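Local structure of Rio2 kinase (Chaetomium thermophilum, 4GYI) at residues L12-L20 and S48-L58; Y75-D83 and Y143-M153. The protein is an atypical RIO-family protein kinase of ribosome biogenesis that acts on the maturing pre-40S subunit in an ATPase-dependent way and probably phosphorylates serine and threonine. All coordinates share one frame; numbering follows the deposited sequence.

In the fold
Contact 1 lies inside the N-terminal winged-helix region, and contact 2 lies where this region meets the RIO domain; they are about 20 Å apart, centre to centre, on the same side of the chain's centre. Contact 1 comes first along the chain and is complete before contact 2 opens: it packs helix 14-26 against helix 51-60, both of the N-terminal domain. Contact 2 then carries strand 75-77 and the start of helix 79-92 across to helix 149-172 of the RIO domain. The two meet directly, Ile55 packing on Tyr75 and Leu20 on Leu77. One contact thus builds the N-terminal domain, and the other fastens it to the kinase domain.

Contact 1: L12-L20 and S48-L58; sequences LTAEDWRVL and SSGVHKSIATL
Leu58 and Val19 form the centre of this helix pair. Val19 enters helix 51-58 as a knob into the hole between Val51, Ser54, Ile55 and Leu58. Its chi1 of 173° turns CG1 to Leu58 CD1, at 3.7 Å, and to Ile55, and CG2 to the CB atoms of Val51 and Ser54. Leu58 buries the most surface, laying CD1 3.5 Å from Asp16 O and against Leu20, and turning CD2 to Leu12 CD2, whose side chain it crosses at about a right angle. Toward the start of helix 14-20, polar atoms take over. Ser54 OG donates to Asp16 OD1 at 2.6 Å, nearly along the C-O axis, while Asp16 OD2 takes the amide of Thr13 (N to OD2 2.9 Å) from above the carboxylate plane, half of a capping box. Were Asp16 an alanine, the Ser54 hydroxyl and the Thr13 amide would probably lose their acceptor, and the capping box with it. The axes of helix 14-20 and helix 51-58 approach to 8.9 Å and cross at -81°. This is core packing of the winged-helix domain: helix 35-42 touches Val19 and Val51, Ile64 of strand 64-68 backs Leu20, Ile55 and Leu58, and helix 79-92 packs on Leu12 and Leu20.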
loop_
_atom_site.group_PDB
_atom_site.type_symbol
_atom_site.label_atom_id
_atom_site.label_comp_id
_atom_site.label_asym_id
_atom_site.label_seq_id
_atom_site.Cartn_x
_atom_site.Cartn_y
_atom_site.Cartn_z
ATOM N N LEU A 12 20.194 -12.449 -12.409
ATOM C CA LEU A 12 19.697 -13.657 -11.749
ATOM C C LEU A 12 19.234 -14.733 -12.726
ATOM O O LEU A 12 18.468 -14.455 -13.651
ATOM C CB LEU A 12 18.581 -13.316 -10.760
ATOM C CG LEU A 12 19.027 -12.397 -9.617
ATOM C CD1 LEU A 12 17.859 -11.998 -8.745
ATOM C CD2 LEU A 12 20.077 -13.090 -8.780
ATOM N N THR A 13 19.710 -15.959 -12.505
ATOM C CA THR A 13 19.359 -17.108 -13.341
ATOM C C THR A 13 18.074 -17.767 -12.870
ATOM O O THR A 13 17.493 -17.373 -11.858
ATOM C CB THR A 13 20.447 -18.193 -13.314
ATOM O OG1 THR A 13 20.552 -18.723 -11.990
ATOM C CG2 THR A 13 21.793 -17.627 -13.744
ATOM N N ALA A 14 17.645 -18.787 -13.605
ATOM C CA ALA A 14 16.396 -19.477 -13.298
ATOM C C ALA A 14 16.433 -20.131 -11.919
ATOM O O ALA A 14 15.482 -20.001 -11.135
ATOM C CB ALA A 14 16.073 -20.502 -14.376
ATOM N N GLU A 15 17.530 -20.816 -11.607
ATOM C CA GLU A 15 17.659 -21.360 -10.258
ATOM C C GLU A 15 18.197 -20.362 -9.218
ATOM O O GLU A 15 18.336 -20.702 -8.049
ATOM C CB GLU A 15 18.408 -22.701 -10.227
ATOM C CG GLU A 15 17.459 -23.913 -10.135
ATOM C CD GLU A 15 17.868 -24.935 -9.072
ATOM O OE1 GLU A 15 17.098 -25.896 -8.835
ATOM O OE2 GLU A 15 18.956 -24.784 -8.472
ATOM N N ASP A 16 18.490 -19.132 -9.620
ATOM C CA ASP A 16 18.695 -18.102 -8.603
ATOM C C ASP A 16 17.332 -17.737 -8.046
ATOM O O ASP A 16 17.156 -17.574 -6.833
ATOM C CB ASP A 16 19.385 -16.869 -9.163
ATOM C CG ASP A 16 20.860 -17.088 -9.391
ATOM O OD1 ASP A 16 21.414 -18.022 -8.781
ATOM O OD2 ASP A 16 21.460 -16.330 -10.181
ATOM N N TRP A 17 16.363 -17.632 -8.947
ATOM C CA TRP A 17 14.981 -17.395 -8.557
ATOM C C TRP A 17 14.392 -18.532 -7.719
ATOM O O TRP A 17 13.717 -18.296 -6.718
ATOM C CB TRP A 17 14.131 -17.108 -9.791
ATOM C CG TRP A 17 14.440 -15.761 -10.367
ATOM C CD1 TRP A 17 15.111 -15.492 -11.520
ATOM C CD2 TRP A 17 14.145 -14.494 -9.767
ATOM N NE1 TRP A 17 15.222 -14.133 -11.696
ATOM C CE2 TRP A 17 14.631 -13.498 -10.636
ATOM C CE3 TRP A 17 13.493 -14.106 -8.588
ATOM C CZ2 TRP A 17 14.486 -12.135 -10.362
ATOM C CZ3 TRP A 17 13.349 -12.752 -8.318
ATOM C CH2 TRP A 17 13.841 -11.786 -9.200
ATOM N N ARG A 18 14.673 -19.762 -8.121
ATOM C CA ARG A 18 14.155 -20.942 -7.443
ATOM C C ARG A 18 14.656 -21.047 -5.997
ATOM O O ARG A 18 13.908 -21.417 -5.097
ATOM C CB ARG A 18 14.541 -22.189 -8.241
ATOM C CG ARG A 18 13.797 -23.438 -7.830
ATOM C CD ARG A 18 14.165 -24.639 -8.715
ATOM N NE ARG A 18 13.275 -25.764 -8.447
ATOM C CZ ARG A 18 12.117 -25.955 -9.071
ATOM N NH1 ARG A 18 11.730 -25.105 -10.015
ATOM N NH2 ARG A 18 11.353 -26.998 -8.764
ATOM N N VAL A 19 15.927 -20.720 -5.788
ATOM C CA VAL A 19 16.524 -20.719 -4.456
ATOM C C VAL A 19 15.992 -19.551 -3.611
ATOM O O VAL A 19 15.661 -19.725 -2.433
ATOM C CB VAL A 19 18.069 -20.679 -4.545
ATOM C CG1 VAL A 19 18.693 -20.512 -3.172
ATOM C CG2 VAL A 19 18.581 -21.949 -5.190
ATOM N N LEU A 20 15.907 -18.366 -4.216
ATOM C CA LEU A 20 15.293 -17.227 -3.560
ATOM C C LEU A 20 13.874 -17.586 -3.118
ATOM O O LEU A 20 13.495 -17.354 -1.972
ATOM C CB LEU A 20 15.282 -15.995 -4.477
ATOM C CG LEU A 20 14.890 -14.685 -3.794
ATOM C CD1 LEU A 20 15.810 -14.440 -2.598
ATOM C CD2 LEU A 20 14.911 -13.467 -4.778
ATOM N N SER A 48 19.499 -30.777 -6.771
ATOM C CA SER A 48 19.687 -29.384 -6.372
ATOM C C SER A 48 19.857 -28.444 -7.596
ATOM O O SER A 48 18.980 -27.604 -7.826
ATOM C CB SER A 48 20.758 -29.217 -5.266
ATOM O OG SER A 48 20.586 -30.164 -4.223
ATOM N N SER A 49 20.925 -28.564 -8.395
ATOM C CA SER A 49 22.083 -29.424 -8.162
ATOM C C SER A 49 23.259 -28.522 -7.795
ATOM O O SER A 49 24.272 -28.978 -7.248
ATOM C CB SER A 49 22.404 -30.256 -9.401
ATOM O OG SER A 49 22.827 -29.427 -10.463
ATOM N N GLY A 50 23.102 -27.233 -8.099
ATOM C CA GLY A 50 24.085 -26.213 -7.771
ATOM C C GLY A 50 23.452 -25.043 -7.035
ATOM O O GLY A 50 23.777 -23.876 -7.270
ATOM N N VAL A 51 22.533 -25.363 -6.135
ATOM C CA VAL A 51 21.871 -24.346 -5.346
ATOM C C VAL A 51 22.853 -23.619 -4.423
ATOM O O VAL A 51 22.647 -22.453 -4.080
ATOM C CB VAL A 51 20.709 -24.941 -4.526
ATOM C CG1 VAL A 51 19.785 -25.728 -5.436
ATOM C CG2 VAL A 51 21.227 -25.820 -3.408
ATOM N N HIS A 52 23.929 -24.300 -4.040
ATOM C CA HIS A 52 24.924 -23.694 -3.172
ATOM C C HIS A 52 25.533 -22.458 -3.812
ATOM O O HIS A 52 25.832 -21.479 -3.116
ATOM C CB HIS A 52 25.999 -24.710 -2.777
ATOM C CG HIS A 52 25.591 -25.591 -1.638
ATOM N ND1 HIS A 52 25.461 -25.123 -0.348
ATOM C CD2 HIS A 52 25.263 -26.904 -1.597
ATOM C CE1 HIS A 52 25.080 -26.111 0.442
ATOM N NE2 HIS A 52 24.954 -27.203 -0.290
ATOM N N LYS A 53 25.681 -22.490 -5.136
ATOM C CA LYS A 53 26.212 -21.344 -5.868
ATOM C C LYS A 53 25.211 -20.193 -5.923
ATOM O O LYS A 53 25.567 -19.041 -5.672
ATOM C CB LYS A 53 26.631 -21.732 -7.284
ATOM C CG LYS A 53 27.131 -20.552 -8.108
ATOM C CD LYS A 53 27.766 -21.015 -9.409
ATOM C CE LYS A 53 28.197 -19.834 -10.271
ATOM N NZ LYS A 53 28.876 -20.292 -11.524
ATOM N N SER A 54 23.966 -20.510 -6.272
ATOM C CA SER A 54 22.878 -19.535 -6.227
ATOM C C SER A 54 22.804 -18.823 -4.872
ATOM O O SER A 54 22.641 -17.607 -4.819
ATOM C CB SER A 54 21.540 -20.208 -6.545
ATOM O OG SER A 54 21.438 -20.498 -7.929
ATOM N N ILE A 55 22.939 -19.582 -3.786
ATOM C CA ILE A 55 22.943 -19.009 -2.435
ATOM C C ILE A 55 23.965 -17.878 -2.275
ATOM O O ILE A 55 23.655 -16.819 -1.717
ATOM C CB ILE A 55 23.176 -20.092 -1.341
ATOM C CG1 ILE A 55 21.997 -21.068 -1.295
ATOM C CG2 ILE A 55 23.383 -19.454 0.031
ATOM C CD1 ILE A 55 21.984 -21.978 -0.075
ATOM N N ALA A 56 25.174 -18.091 -2.782
ATOM C CA ALA A 56 26.225 -17.077 -2.689
ATOM C C ALA A 56 25.907 -15.847 -3.547
ATOM O O ALA A 56 26.098 -14.700 -3.118
ATOM C CB ALA A 56 27.560 -17.671 -3.092
ATOM N N THR A 57 25.450 -16.098 -4.772
ATOM C CA THR A 57 24.964 -15.045 -5.658
ATOM C C THR A 57 23.917 -14.192 -4.942
ATOM O O THR A 57 24.011 -12.966 -4.919
ATOM C CB THR A 57 24.314 -15.644 -6.925
ATOM O OG1 THR A 57 25.322 -16.219 -7.771
ATOM C CG2 THR A 57 23.553 -14.572 -7.696
ATOM N N LEU A 58 22.927 -14.849 -4.348
ATOM C CA LEU A 58 21.822 -14.142 -3.694
ATOM C C LEU A 58 22.297 -13.390 -2.468
ATOM O O LEU A 58 21.826 -12.291 -2.184
ATOM C CB LEU A 58 20.696 -15.110 -3.326
ATOM C CG LEU A 58 19.996 -15.782 -4.511
ATOM C CD1 LEU A 58 19.144 -16.968 -4.033
ATOM C CD2 LEU A 58 19.154 -14.763 -5.300
#

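Contact 2: Y75-D83 and Y143-M153; sequences YRLTYGGLD and YLRNRSTGSWM
Tyr79 lies between Tyr143 on one ring face and Thr149 on the other, and buries more surface than any other residue here. The two tyrosine rings stack face to face, centroids 4.0 Å apart and planes inclined by 26°, their side chains running past each other in opposite directions; the tilt brings Tyr79 CE2 to 3.3 Å from Tyr143 CD2. On the opposite face Thr149 CG2 makes a CH-pi contact, 4.1 Å from the Tyr79 ring centroid. That methyl reaches the ring because it stands anti to the backbone N of Thr149, and it also touches Arg76 NH1, at 3.7 Å. Thr149 OG1 meanwhile lies over one face of the Arg76 guanidinium. Met153, extended beyond CG, runs between the ring and Leu82: its CG touches Leu82 CD2 at 3.8 Å, and its CE packs beside Tyr79 CD1 and reaches the backbone at Thr78 O.

A second shell holds these groups. Arg76 NH1 makes a weak hydrogen bond to Leu77 O. Thr78 caps helix 79-83 by accepting from Gly81 N (3.2 Å to OG1), and its hydroxyl is also bonded to Gly62 O. Trp152, which touches the Tyr79 hydroxyl through CD1, has its own ring pinned by NE1 to Leu144 O at 2.8 Å, in the carbonyl plane. Asp83 forms a salt bridge with Arg128, which touches Tyr143 and so ties helix 79-92 to the stacked ring.

This is a domain interface rather than a catalytic site: the strand and following helix of the N-terminal winged helix-turn-helix domain dock on the RIO kinase domain, and the side chain of Tyr143 is about 12 Å from the bound ADP.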
loop_
_atom_site.group_PDB
_atom_site.type_symbol
_atom_site.label_atom_id
_atom_site.label_comp_id
_atom_site.label_asym_id
_atom_site.label_seq_id
_atom_site.Cartn_x
_atom_site.Cartn_y
_atom_site.Cartn_z
ATOM N N TYR A 75 20.054 -18.977 6.323
ATOM C CA TYR A 75 19.875 -17.657 5.730
ATOM C C TYR A 75 18.453 -17.148 5.947
ATOM O O TYR A 75 17.510 -17.924 6.110
ATOM C CB TYR A 75 20.183 -17.700 4.231
ATOM C CG TYR A 75 21.606 -18.094 3.908
ATOM C CD1 TYR A 75 22.557 -17.130 3.600
ATOM C CD2 TYR A 75 21.998 -19.428 3.911
ATOM C CE1 TYR A 75 23.852 -17.481 3.303
ATOM C CE2 TYR A 75 23.293 -19.785 3.616
ATOM C CZ TYR A 75 24.214 -18.808 3.313
ATOM O OH TYR A 75 25.505 -19.162 3.017
ATOM N N ARG A 76 18.300 -15.834 5.953
ATOM C CA ARG A 76 16.968 -15.259 5.936
ATOM C C ARG A 76 16.796 -14.420 4.693
ATOM O O ARG A 76 17.765 -13.917 4.123
ATOM C CB ARG A 76 16.722 -14.390 7.169
ATOM C CG ARG A 76 17.626 -13.185 7.249
ATOM C CD ARG A 76 17.261 -12.288 8.424
ATOM N NE ARG A 76 18.143 -11.128 8.494
ATOM C CZ ARG A 76 17.964 -10.019 7.787
ATOM N NH1 ARG A 76 16.931 -9.922 6.959
ATOM N NH2 ARG A 76 18.817 -9.017 7.899
ATOM N N LEU A 77 15.547 -14.267 4.289
ATOM C CA LEU A 77 15.189 -13.351 3.230
ATOM C C LEU A 77 15.395 -11.914 3.726
ATOM O O LEU A 77 15.102 -11.609 4.883
ATOM C CB LEU A 77 13.727 -13.593 2.896
ATOM C CG LEU A 77 13.107 -13.065 1.618
ATOM C CD1 LEU A 77 13.795 -13.687 0.422
ATOM C CD2 LEU A 77 11.623 -13.418 1.649
ATOM N N THR A 78 15.920 -11.032 2.876
ATOM C CA THR A 78 15.955 -9.618 3.232
ATOM C C THR A 78 14.769 -8.908 2.595
ATOM O O THR A 78 14.024 -9.501 1.813
ATOM C CB THR A 78 17.236 -8.913 2.771
ATOM O OG1 THR A 78 17.307 -8.940 1.338
ATOM C CG2 THR A 78 18.460 -9.568 3.381
ATOM N N TYR A 79 14.579 -7.646 2.946
ATOM C CA TYR A 79 13.535 -6.852 2.326
ATOM C C TYR A 79 13.727 -6.741 0.811
ATOM O O TYR A 79 12.756 -6.813 0.039
ATOM C CB TYR A 79 13.489 -5.466 2.966
ATOM C CG TYR A 79 13.196 -5.501 4.455
ATOM C CD1 TYR A 79 11.999 -6.009 4.922
ATOM C CD2 TYR A 79 14.116 -5.029 5.387
ATOM C CE1 TYR A 79 11.713 -6.044 6.257
ATOM C CE2 TYR A 79 13.835 -5.062 6.745
ATOM C CZ TYR A 79 12.618 -5.563 7.171
ATOM O OH TYR A 79 12.292 -5.624 8.507
ATOM N N GLY A 80 14.981 -6.583 0.390
ATOM C CA GLY A 80 15.297 -6.511 -1.027
ATOM C C GLY A 80 14.881 -7.793 -1.722
ATOM O O GLY A 80 14.332 -7.768 -2.825
ATOM N N GLY A 81 15.130 -8.923 -1.062
ATOM C CA GLY A 81 14.745 -10.221 -1.600
ATOM C C GLY A 81 13.255 -10.349 -1.880
ATOM O O GLY A 81 12.855 -10.833 -2.947
ATOM N N LEU A 82 12.437 -9.892 -0.929
ATOM C CA LEU A 82 10.976 -9.900 -1.073
ATOM C C LEU A 82 10.513 -8.993 -2.221
ATOM O O LEU A 82 9.675 -9.388 -3.037
ATOM C CB LEU A 82 10.311 -9.480 0.261
ATOM C CG LEU A 82 8.800 -9.734 0.394
ATOM C CD1 LEU A 82 8.506 -11.245 0.420
ATOM C CD2 LEU A 82 8.198 -9.038 1.617
ATOM N N ASP A 83 11.050 -7.767 -2.261
ATOM C CA ASP A 83 10.849 -6.832 -3.387
ATOM C C ASP A 83 11.068 -7.562 -4.719
ATOM O O ASP A 83 10.192 -7.582 -5.591
ATOM C CB ASP A 83 11.853 -5.658 -3.313
ATOM C CG ASP A 83 11.632 -4.737 -2.105
ATOM O OD1 ASP A 83 10.606 -4.877 -1.399
ATOM O OD2 ASP A 83 12.491 -3.845 -1.878
ATOM N N TYR A 143 14.604 -0.470 9.986
ATOM C CA TYR A 143 13.348 -0.955 10.527
ATOM C C TYR A 143 13.413 -1.064 12.031
ATOM O O TYR A 143 14.419 -1.478 12.602
ATOM C CB TYR A 143 12.939 -2.275 9.873
ATOM C CG TYR A 143 12.519 -2.058 8.448
ATOM C CD1 TYR A 143 11.173 -2.033 8.094
ATOM C CD2 TYR A 143 13.471 -1.831 7.455
ATOM C CE1 TYR A 143 10.788 -1.821 6.784
ATOM C CE2 TYR A 143 13.100 -1.613 6.148
ATOM C CZ TYR A 143 11.760 -1.611 5.812
ATOM O OH TYR A 143 11.404 -1.395 4.501
ATOM N N LEU A 144 12.322 -0.664 12.659
ATOM C CA LEU A 144 12.208 -0.682 14.101
ATOM C C LEU A 144 12.344 -2.102 14.625
ATOM O O LEU A 144 11.581 -2.990 14.241
ATOM C CB LEU A 144 10.851 -0.103 14.495
ATOM C CG LEU A 144 10.552 -0.149 15.991
ATOM C CD1 LEU A 144 11.624 0.634 16.683
ATOM C CD2 LEU A 144 9.179 0.440 16.270
ATOM N N ARG A 145 13.318 -2.320 15.501
ATOM C CA ARG A 145 13.599 -3.672 15.972
ATOM C C ARG A 145 12.741 -4.186 17.140
ATOM O O ARG A 145 13.192 -5.057 17.878
ATOM C CB ARG A 145 15.088 -3.831 16.311
ATOM C CG ARG A 145 15.887 -4.582 15.267
ATOM C CD ARG A 145 16.532 -3.660 14.238
ATOM N NE ARG A 145 17.887 -3.271 14.619
ATOM C CZ ARG A 145 18.750 -2.658 13.811
ATOM N NH1 ARG A 145 18.409 -2.370 12.557
ATOM N NH2 ARG A 145 19.957 -2.331 14.259
ATOM N N ASN A 146 11.527 -3.665 17.328
ATOM C CA ASN A 146 10.622 -4.312 18.278
ATOM C C ASN A 146 9.916 -5.492 17.614
ATOM O O ASN A 146 9.159 -6.209 18.254
ATOM C CB ASN A 146 9.600 -3.348 18.877
ATOM C CG ASN A 146 8.669 -2.759 17.834
ATOM O OD1 ASN A 146 8.767 -3.069 16.646
ATOM N ND2 ASN A 146 7.766 -1.905 18.272
ATOM N N ARG A 147 10.159 -5.658 16.317
ATOM C CA ARG A 147 9.663 -6.812 15.574
ATOM C C ARG A 147 10.773 -7.377 14.709
ATOM O O ARG A 147 11.670 -6.652 14.302
ATOM C CB ARG A 147 8.473 -6.416 14.689
ATOM C CG ARG A 147 7.259 -6.019 15.483
ATOM C CD ARG A 147 6.173 -5.552 14.587
ATOM N NE ARG A 147 5.388 -4.471 15.168
ATOM C CZ ARG A 147 4.091 -4.550 15.390
ATOM N NH1 ARG A 147 3.455 -5.683 15.120
ATOM N NH2 ARG A 147 3.429 -3.515 15.874
ATOM N N SER A 148 10.697 -8.669 14.408
ATOM C CA SER A 148 11.653 -9.274 13.498
ATOM C C SER A 148 11.348 -8.859 12.071
ATOM O O SER A 148 10.276 -8.310 11.772
ATOM C CB SER A 148 11.572 -10.790 13.565
ATOM O OG SER A 148 10.390 -11.220 12.923
ATOM N N THR A 149 12.303 -9.139 11.198
ATOM C CA THR A 149 12.196 -8.847 9.773
ATOM C C THR A 149 10.982 -9.541 9.155
ATOM O O THR A 149 10.220 -8.932 8.390
ATOM C CB THR A 149 13.490 -9.286 9.039
ATOM O OG1 THR A 149 14.557 -8.404 9.406
ATOM C CG2 THR A 149 13.318 -9.228 7.543
ATOM N N GLY A 150 10.797 -10.808 9.513
ATOM C CA GLY A 150 9.675 -11.587 9.030
ATOM C C GLY A 150 8.354 -10.993 9.486
ATOM O O GLY A 150 7.377 -11.028 8.754
ATOM N N SER A 151 8.310 -10.435 10.689
ATOM C CA SER A 151 7.063 -9.825 11.159
ATOM C C SER A 151 6.711 -8.576 10.357
ATOM O O SER A 151 5.558 -8.404 9.964
ATOM C CB SER A 151 7.100 -9.503 12.655
ATOM O OG SER A 151 7.361 -10.664 13.420
ATOM N N TRP A 152 7.688 -7.706 10.099
ATOM C CA TRP A 152 7.409 -6.515 9.277
ATOM C C TRP A 152 6.964 -6.872 7.863
ATOM O O TRP A 152 6.068 -6.246 7.314
ATOM C CB TRP A 152 8.604 -5.561 9.220
ATOM C CG TRP A 152 8.862 -4.843 10.516
ATOM C CD1 TRP A 152 10.001 -4.887 11.254
ATOM C CD2 TRP A 152 7.953 -3.989 11.226
ATOM N NE1 TRP A 152 9.867 -4.104 12.374
ATOM C CE2 TRP A 152 8.621 -3.535 12.377
ATOM C CE3 TRP A 152 6.642 -3.562 11.000
ATOM C CZ2 TRP A 152 8.018 -2.680 13.319
ATOM C CZ3 TRP A 152 6.045 -2.703 11.935
ATOM C CH2 TRP A 152 6.731 -2.283 13.080
ATOM N N MET A 153 7.594 -7.895 7.297
ATOM C CA MET A 153 7.253 -8.393 5.971
ATOM C C MET A 153 5.840 -8.911 5.971
ATOM O O MET A 153 5.075 -8.602 5.073
ATOM C CB MET A 153 8.196 -9.524 5.552
ATOM C CG MET A 153 9.563 -9.043 5.114
ATOM S SD MET A 153 10.609 -10.474 4.734
ATOM C CE MET A 153 12.110 -9.648 4.302
#